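Local atomic coordinates of TetR family Transcriptional regulator (PDB entry 3KKC), a protein that probably binds DNA as a transcriptional regulator of the TetR family, with a predicted helix-turn-helix motif in its N-terminal part. Residues K61-C64 with E65-H69; D166-K169 with Y170-M174. All coordinates share one frame; numbering follows the deposited sequence.

In the fold
Interactions 1 and 2 are both local contacts within single helices of an all-helical chain. Residues 61-69 lie on helix 57-71, which follows the predicted helix-turn-helix motif (34-53). Residues 166-174 lie on helix 164-175, the last helix of the chain. The two contacts do not touch. Their centres are 27 Å apart and their nearest atoms about 16 Å. Helix 107-129 packs against both contacts. Helix 80-93, which carries His86 and His90, touches Leu168 of interaction 2. Interaction 1 is near the nickel site of His70, His86 and His90, with the Leu67 side chain about 9 Å from the metal. Interaction 2 meets the second subunit.

Interaction 1. Residues K61-C64 with E65-H69; sequences KELC and EDLFH
Glu65, Asp66, Leu67 and Phe68 each give their backbone N-H to the carbonyl four residues back. Glu65 N bonds to Lys61 O, and Asp66 N reaches Glu62 O at 2.8 Å. Leu67 N bonds to Leu63 O, and Phe68 N to Cys64 O. All four are close to straight.

The apolar contacts follow the same spacing. The end of Leu67, through CD2, meets CG and CD1 of Leu63. With CG anti to the backbone N (chi1 177°), the end of Leu63 comes back near Leu67, although its first side-chain bond points away. Cys64 CB is 4.1 Å from Phe68 CE2. The sulfur makes an oblique sulfur-aromatic contact, with Cys64 SG 5.3 Å from the centroid of the Phe68 ring.

Lys61 and Glu65 are more loosely related. Lys61 NZ is 5.1 Å from Glu65 OE1, so these opposite charges do not touch. Asp66 OD2 is hydrogen-bonded to Tyr18 OH of helix 4-24.

Helix 57-71 is packed on several neighbours. Leu63 rests on Tyr18, Phe21 and Ile22 of helix 4-24. Leu63 and Leu67 also touch helix 98-103. Cys64 and Phe68 face helix 107-129, where the rings of Phe68 and Phe109 meet.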
ATOM      1  N   LYS A  61       7.061  19.458   4.770  1.00 76.14           N
ATOM      2  CA  LYS A  61       7.979  19.662   3.658  1.00 74.54           C
ATOM      3  C   LYS A  61       9.423  19.816   4.181  1.00 77.59           C
ATOM      4  O   LYS A  61      10.275  18.968   3.913  1.00 76.65           O
ATOM      5  CB  LYS A  61       7.517  20.868   2.839  1.00 69.77           C
ATOM      6  CG  LYS A  61       8.502  21.432   1.826  1.00 75.08           C
ATOM      7  CD  LYS A  61       8.378  22.973   1.827  1.00 86.64           C
ATOM      8  CE  LYS A  61       9.096  23.642   0.664  1.00 90.12           C
ATOM      9  NZ  LYS A  61       8.819  22.927  -0.616  1.00 88.16           N
ATOM     10  N   GLU A  62       9.683  20.885   4.932  1.00 78.01           N
ATOM     11  CA  GLU A  62      10.952  21.047   5.645  1.00 80.61           C
ATOM     12  C   GLU A  62      11.441  19.755   6.316  1.00 79.93           C
ATOM     13  O   GLU A  62      12.532  19.278   6.010  1.00 78.11           O
ATOM     14  CB  GLU A  62      10.842  22.144   6.698  1.00 88.70           C
ATOM     15  CG  GLU A  62      10.774  23.541   6.131  1.00100.06           C
ATOM     16  CD  GLU A  62      11.267  24.573   7.118  1.00114.59           C
ATOM     17  OE1 GLU A  62      11.758  24.166   8.200  1.00120.49           O
ATOM     18  OE2 GLU A  62      11.171  25.783   6.808  1.00117.88           O
ATOM     19  N   LEU A  63      10.636  19.195   7.222  1.00 78.02           N
ATOM     20  CA  LEU A  63      10.981  17.934   7.878  1.00 76.27           C
ATOM     21  C   LEU A  63      11.500  16.898   6.865  1.00 76.38           C
ATOM     22  O   LEU A  63      12.694  16.648   6.820  1.00 88.23           O
ATOM     23  CB  LEU A  63       9.821  17.389   8.720  1.00 58.69           C
ATOM     24  CG  LEU A  63      10.056  16.025   9.384  1.00 65.41           C
ATOM     25  CD1 LEU A  63      11.307  16.072  10.208  1.00 65.73           C
ATOM     26  CD2 LEU A  63       8.881  15.589  10.259  1.00 67.93           C
ATOM     27  N   CYS A  64      10.620  16.302   6.070  1.00 70.41           N
ATOM     28  CA  CYS A  64      11.025  15.477   4.919  1.00 66.81           C
ATOM     29  C   CYS A  64      12.289  15.961   4.224  1.00 65.21           C
ATOM     30  O   CYS A  64      13.230  15.189   3.995  1.00 67.68           O
ATOM     31  CB  CYS A  64       9.903  15.433   3.867  1.00 66.33           C
ATOM     32  SG  CYS A  64       8.445  14.567   4.420  1.00 81.36           S
ATOM     33  N   GLU A  65      12.306  17.236   3.861  1.00 64.58           N
ATOM     34  CA  GLU A  65      13.467  17.789   3.192  1.00 72.67           C
ATOM     35  C   GLU A  65      14.737  17.412   3.976  1.00 74.43           C
ATOM     36  O   GLU A  65      15.655  16.814   3.411  1.00 68.98           O
ATOM     37  CB  GLU A  65      13.314  19.301   3.034  1.00 80.08           C
ATOM     38  CG  GLU A  65      14.544  19.986   2.511  1.00 87.33           C
ATOM     39  CD  GLU A  65      14.230  21.246   1.745  1.00 98.79           C
ATOM     40  OE1 GLU A  65      13.143  21.850   1.954  1.00 99.10           O
ATOM     41  OE2 GLU A  65      15.087  21.627   0.920  1.00105.24           O
ATOM     42  N   ASP A  66      14.739  17.749   5.274  1.00 78.17           N
ATOM     43  CA  ASP A  66      15.777  17.387   6.257  1.00 80.16           C
ATOM     44  C   ASP A  66      15.999  15.884   6.389  1.00 76.68           C
ATOM     45  O   ASP A  66      17.118  15.417   6.298  1.00 76.29           O
ATOM     46  CB  ASP A  66      15.408  17.893   7.662  1.00 82.75           C
ATOM     47  CG  ASP A  66      15.597  19.384   7.829  1.00 88.58           C
ATOM     48  OD1 ASP A  66      16.321  20.005   7.023  1.00 93.99           O
ATOM     49  OD2 ASP A  66      15.023  19.936   8.787  1.00 88.74           O
ATOM     50  N   LEU A  67      14.930  15.141   6.657  1.00 72.13           N
ATOM     51  CA  LEU A  67      15.019  13.702   6.844  1.00 75.51           C
ATOM     52  C   LEU A  67      15.672  12.997   5.640  1.00 81.51           C
ATOM     53  O   LEU A  67      16.508  12.099   5.804  1.00 79.10           O
ATOM     54  CB  LEU A  67      13.631  13.130   7.113  1.00 74.07           C
ATOM     55  CG  LEU A  67      13.366  12.759   8.565  1.00 75.02           C
ATOM     56  CD1 LEU A  67      14.404  13.390   9.489  1.00 74.77           C
ATOM     57  CD2 LEU A  67      11.966  13.152   8.965  1.00 74.12           C
ATOM     58  N   PHE A  68      15.301  13.423   4.434  1.00 82.73           N
ATOM     59  CA  PHE A  68      15.836  12.820   3.220  1.00 76.14           C
ATOM     60  C   PHE A  68      17.242  13.330   2.866  1.00 80.25           C
ATOM     61  O   PHE A  68      18.029  12.627   2.221  1.00 80.71           O
ATOM     62  CB  PHE A  68      14.840  12.963   2.072  1.00 64.65           C
ATOM     63  CG  PHE A  68      13.549  12.224   2.327  1.00 62.68           C
ATOM     64  CD1 PHE A  68      13.553  11.063   3.104  1.00 55.68           C
ATOM     65  CD2 PHE A  68      12.333  12.681   1.799  1.00 58.17           C
ATOM     66  CE1 PHE A  68      12.375  10.369   3.356  1.00 58.89           C
ATOM     67  CE2 PHE A  68      11.146  12.005   2.054  1.00 51.70           C
ATOM     68  CZ  PHE A  68      11.146  10.852   2.825  1.00 56.05           C
ATOM     69  N   HIS A  69      17.575  14.541   3.292  1.00 72.51           N
ATOM     70  CA  HIS A  69      18.927  14.988   3.068  1.00 72.10           C
ATOM     71  C   HIS A  69      19.839  14.131   3.925  1.00 77.92           C
ATOM     72  O   HIS A  69      20.872  13.682   3.449  1.00 86.53           O
ATOM     73  CB  HIS A  69      19.098  16.461   3.391  1.00 70.82           C
ATOM     74  CG  HIS A  69      20.455  16.997   3.070  1.00 71.87           C
ATOM     75  ND1 HIS A  69      20.701  17.776   1.958  1.00 78.53           N
ATOM     76  CD2 HIS A  69      21.634  16.901   3.734  1.00 70.24           C
ATOM     77  CE1 HIS A  69      21.976  18.128   1.946  1.00 80.99           C
ATOM     78  NE2 HIS A  69      22.565  17.610   3.012  1.00 73.15           N
TER

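Interaction 2. Residues D166-K169 with Y170-M174; sequences DLLK and YYLTM
Lys169 crosses the Tyr170 side chain obliquely, with CD over one face of the ring near its rim. This CD sits 4.0 Å above the ring plane, and Lys169 CE is 3.9 Å from Tyr170 CE1. The lysine chain is extended, which carries Lys169 NZ to 3.8 Å from Tyr170 OH. With Tyr170 CG anti to the carbonyl carbon (chi1 -64°), the ring comes to lie by Asp166, where Tyr170 CD2 is 3.2 Å from Asp166 O. Tyr170 CE2 is 4.1 Å from Asp166 CB.

Leu168 and Leu172 lie side by side and point the same way. Leu168 CG meets Leu172 CD2 at 3.7 Å.

Lys169 O accepts two bonds from Thr173: Thr173 N at 2.9 Å and Thr173 OG1 at 3.3 Å. The C=O...OG1 angle at Lys169 O is 125°, with OG1 tilted from the carbonyl plane, while Thr173 N lies nearly in line with the C=O.

The end of Tyr171 leads away from residues 166-169, and its OH is hydrogen-bonded to Leu144 O. Leu167 and Tyr171 pack on Phe139 of the second subunit, and Tyr170 on Asp134 of that subunit. Contacts of this kind, from helices near the C-terminus, fit the dimer interface of TetR-family regulators.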
ATOM      1  N   ASP A 166      20.403  -8.449   9.272  1.00 79.09           N
ATOM      2  CA  ASP A 166      19.595  -9.599   8.887  1.00 81.65           C
ATOM      3  C   ASP A 166      18.527  -9.246   7.834  1.00 80.71           C
ATOM      4  O   ASP A 166      18.403  -9.913   6.814  1.00 80.33           O
ATOM      5  CB  ASP A 166      18.950 -10.228  10.123  1.00 87.73           C
ATOM      6  CG  ASP A 166      19.932 -11.082  10.915  1.00 92.75           C
ATOM      7  OD1 ASP A 166      21.016 -11.368  10.369  1.00 90.02           O
ATOM      8  OD2 ASP A 166      19.623 -11.473  12.066  1.00 95.67           O
ATOM      9  N   LEU A 167      17.758  -8.196   8.071  1.00 81.46           N
ATOM     10  CA  LEU A 167      16.720  -7.830   7.119  1.00 81.18           C
ATOM     11  C   LEU A 167      17.311  -7.420   5.769  1.00 81.71           C
ATOM     12  O   LEU A 167      16.777  -7.773   4.710  1.00 82.37           O
ATOM     13  CB  LEU A 167      15.830  -6.708   7.670  1.00 77.92           C
ATOM     14  CG  LEU A 167      14.665  -6.304   6.753  1.00 76.74           C
ATOM     15  CD1 LEU A 167      13.294  -6.896   7.206  1.00 63.07           C
ATOM     16  CD2 LEU A 167      14.597  -4.794   6.584  1.00 76.02           C
ATOM     17  N   LEU A 168      18.400  -6.659   5.800  1.00 79.87           N
ATOM     18  CA  LEU A 168      19.029  -6.236   4.558  1.00 81.09           C
ATOM     19  C   LEU A 168      19.501  -7.466   3.784  1.00 83.73           C
ATOM     20  O   LEU A 168      19.510  -7.496   2.553  1.00 83.09           O
ATOM     21  CB  LEU A 168      20.218  -5.331   4.836  1.00 81.35           C
ATOM     22  CG  LEU A 168      20.867  -4.891   3.527  1.00 78.82           C
ATOM     23  CD1 LEU A 168      19.886  -4.025   2.705  1.00 70.23           C
ATOM     24  CD2 LEU A 168      22.194  -4.180   3.781  1.00 78.25           C
ATOM     25  N   LYS A 169      19.882  -8.486   4.536  1.00 81.53           N
ATOM     26  CA  LYS A 169      20.385  -9.726   3.983  1.00 82.43           C
ATOM     27  C   LYS A 169      19.266 -10.507   3.307  1.00 80.89           C
ATOM     28  O   LYS A 169      19.321 -10.796   2.105  1.00 80.16           O
ATOM     29  CB  LYS A 169      21.013 -10.558   5.114  1.00 87.30           C
ATOM     30  CG  LYS A 169      21.238 -12.030   4.802  1.00 92.56           C
ATOM     31  CD  LYS A 169      21.550 -12.822   6.067  1.00 98.57           C
ATOM     32  CE  LYS A 169      21.959 -14.258   5.736  1.00102.44           C
ATOM     33  NZ  LYS A 169      22.032 -15.119   6.954  1.00103.04           N
ATOM     34  N   TYR A 170      18.262 -10.862   4.100  1.00 83.26           N
ATOM     35  CA  TYR A 170      17.118 -11.621   3.616  1.00 85.87           C
ATOM     36  C   TYR A 170      16.412 -10.917   2.460  1.00 82.88           C
ATOM     37  O   TYR A 170      15.808 -11.556   1.612  1.00 89.53           O
ATOM     38  CB  TYR A 170      16.153 -11.923   4.764  1.00 87.62           C
ATOM     39  CG  TYR A 170      16.781 -12.819   5.798  1.00 92.60           C
ATOM     40  CD1 TYR A 170      17.500 -13.944   5.409  1.00 97.13           C
ATOM     41  CD2 TYR A 170      16.670 -12.548   7.156  1.00 94.50           C
ATOM     42  CE1 TYR A 170      18.095 -14.782   6.347  1.00101.44           C
ATOM     43  CE2 TYR A 170      17.262 -13.383   8.110  1.00 96.52           C
ATOM     44  CZ  TYR A 170      17.976 -14.504   7.697  1.00101.21           C
ATOM     45  OH  TYR A 170      18.575 -15.354   8.619  1.00102.36           O
ATOM     46  N   TYR A 171      16.520  -9.604   2.394  1.00 75.78           N
ATOM     47  CA  TYR A 171      15.923  -8.910   1.281  1.00 75.48           C
ATOM     48  C   TYR A 171      16.780  -9.040   0.021  1.00 77.83           C
ATOM     49  O   TYR A 171      16.273  -9.330  -1.069  1.00 81.19           O
ATOM     50  CB  TYR A 171      15.671  -7.439   1.623  1.00 74.34           C
ATOM     51  CG  TYR A 171      15.309  -6.633   0.399  1.00 71.79           C
ATOM     52  CD1 TYR A 171      14.020  -6.637  -0.106  1.00 67.02           C
ATOM     53  CD2 TYR A 171      16.276  -5.911  -0.281  1.00 75.73           C
ATOM     54  CE1 TYR A 171      13.698  -5.919  -1.252  1.00 67.50           C
ATOM     55  CE2 TYR A 171      15.963  -5.193  -1.413  1.00 75.19           C
ATOM     56  CZ  TYR A 171      14.677  -5.194  -1.894  1.00 68.83           C
ATOM     57  OH  TYR A 171      14.400  -4.462  -3.028  1.00 69.18           O
ATOM     58  N   LEU A 172      18.078  -8.814   0.173  1.00 79.52           N
ATOM     59  CA  LEU A 172      19.003  -8.855  -0.953  1.00 76.28           C
ATOM     60  C   LEU A 172      19.074 -10.255  -1.580  1.00 74.82           C
ATOM     61  O   LEU A 172      19.180 -10.395  -2.801  1.00 68.59           O
ATOM     62  CB  LEU A 172      20.385  -8.396  -0.501  1.00 73.51           C
ATOM     63  CG  LEU A 172      20.899  -7.030  -0.983  1.00 76.25           C
ATOM     64  CD1 LEU A 172      19.836  -6.128  -1.672  1.00 43.19           C
ATOM     65  CD2 LEU A 172      21.611  -6.280   0.149  1.00 71.55           C
ATOM     66  N   THR A 173      19.003 -11.293  -0.751  1.00 74.72           N
ATOM     67  CA  THR A 173      19.022 -12.646  -1.288  1.00 79.65           C
ATOM     68  C   THR A 173      17.694 -12.929  -2.003  1.00 86.06           C
ATOM     69  O   THR A 173      17.663 -13.594  -3.044  1.00 88.62           O
ATOM     70  CB  THR A 173      19.340 -13.720  -0.207  1.00 87.75           C
ATOM     71  OG1 THR A 173      18.372 -13.648   0.841  1.00 95.03           O
ATOM     72  CG2 THR A 173      20.738 -13.501   0.392  1.00 83.50           C
HETATM   73  N   MSE A 174      16.599 -12.393  -1.463  1.00 85.94           N
HETATM   74  CA  MSE A 174      15.282 -12.579  -2.075  1.00 78.52           C
HETATM   75  C   MSE A 174      15.178 -11.980  -3.464  1.00 77.97           C
HETATM   76  O   MSE A 174      14.467 -12.513  -4.310  1.00 78.81           O
HETATM   77  CB  MSE A 174      14.171 -12.024  -1.197  1.00 72.89           C
HETATM   78  CG  MSE A 174      13.633 -13.019  -0.201  1.00 75.37           C
HETATM   79 SE   MSE A 174      13.298 -14.730  -1.052  0.80116.81          SE
HETATM   80  CE  MSE A 174      11.819 -14.208  -2.232  1.00 75.56           C
TER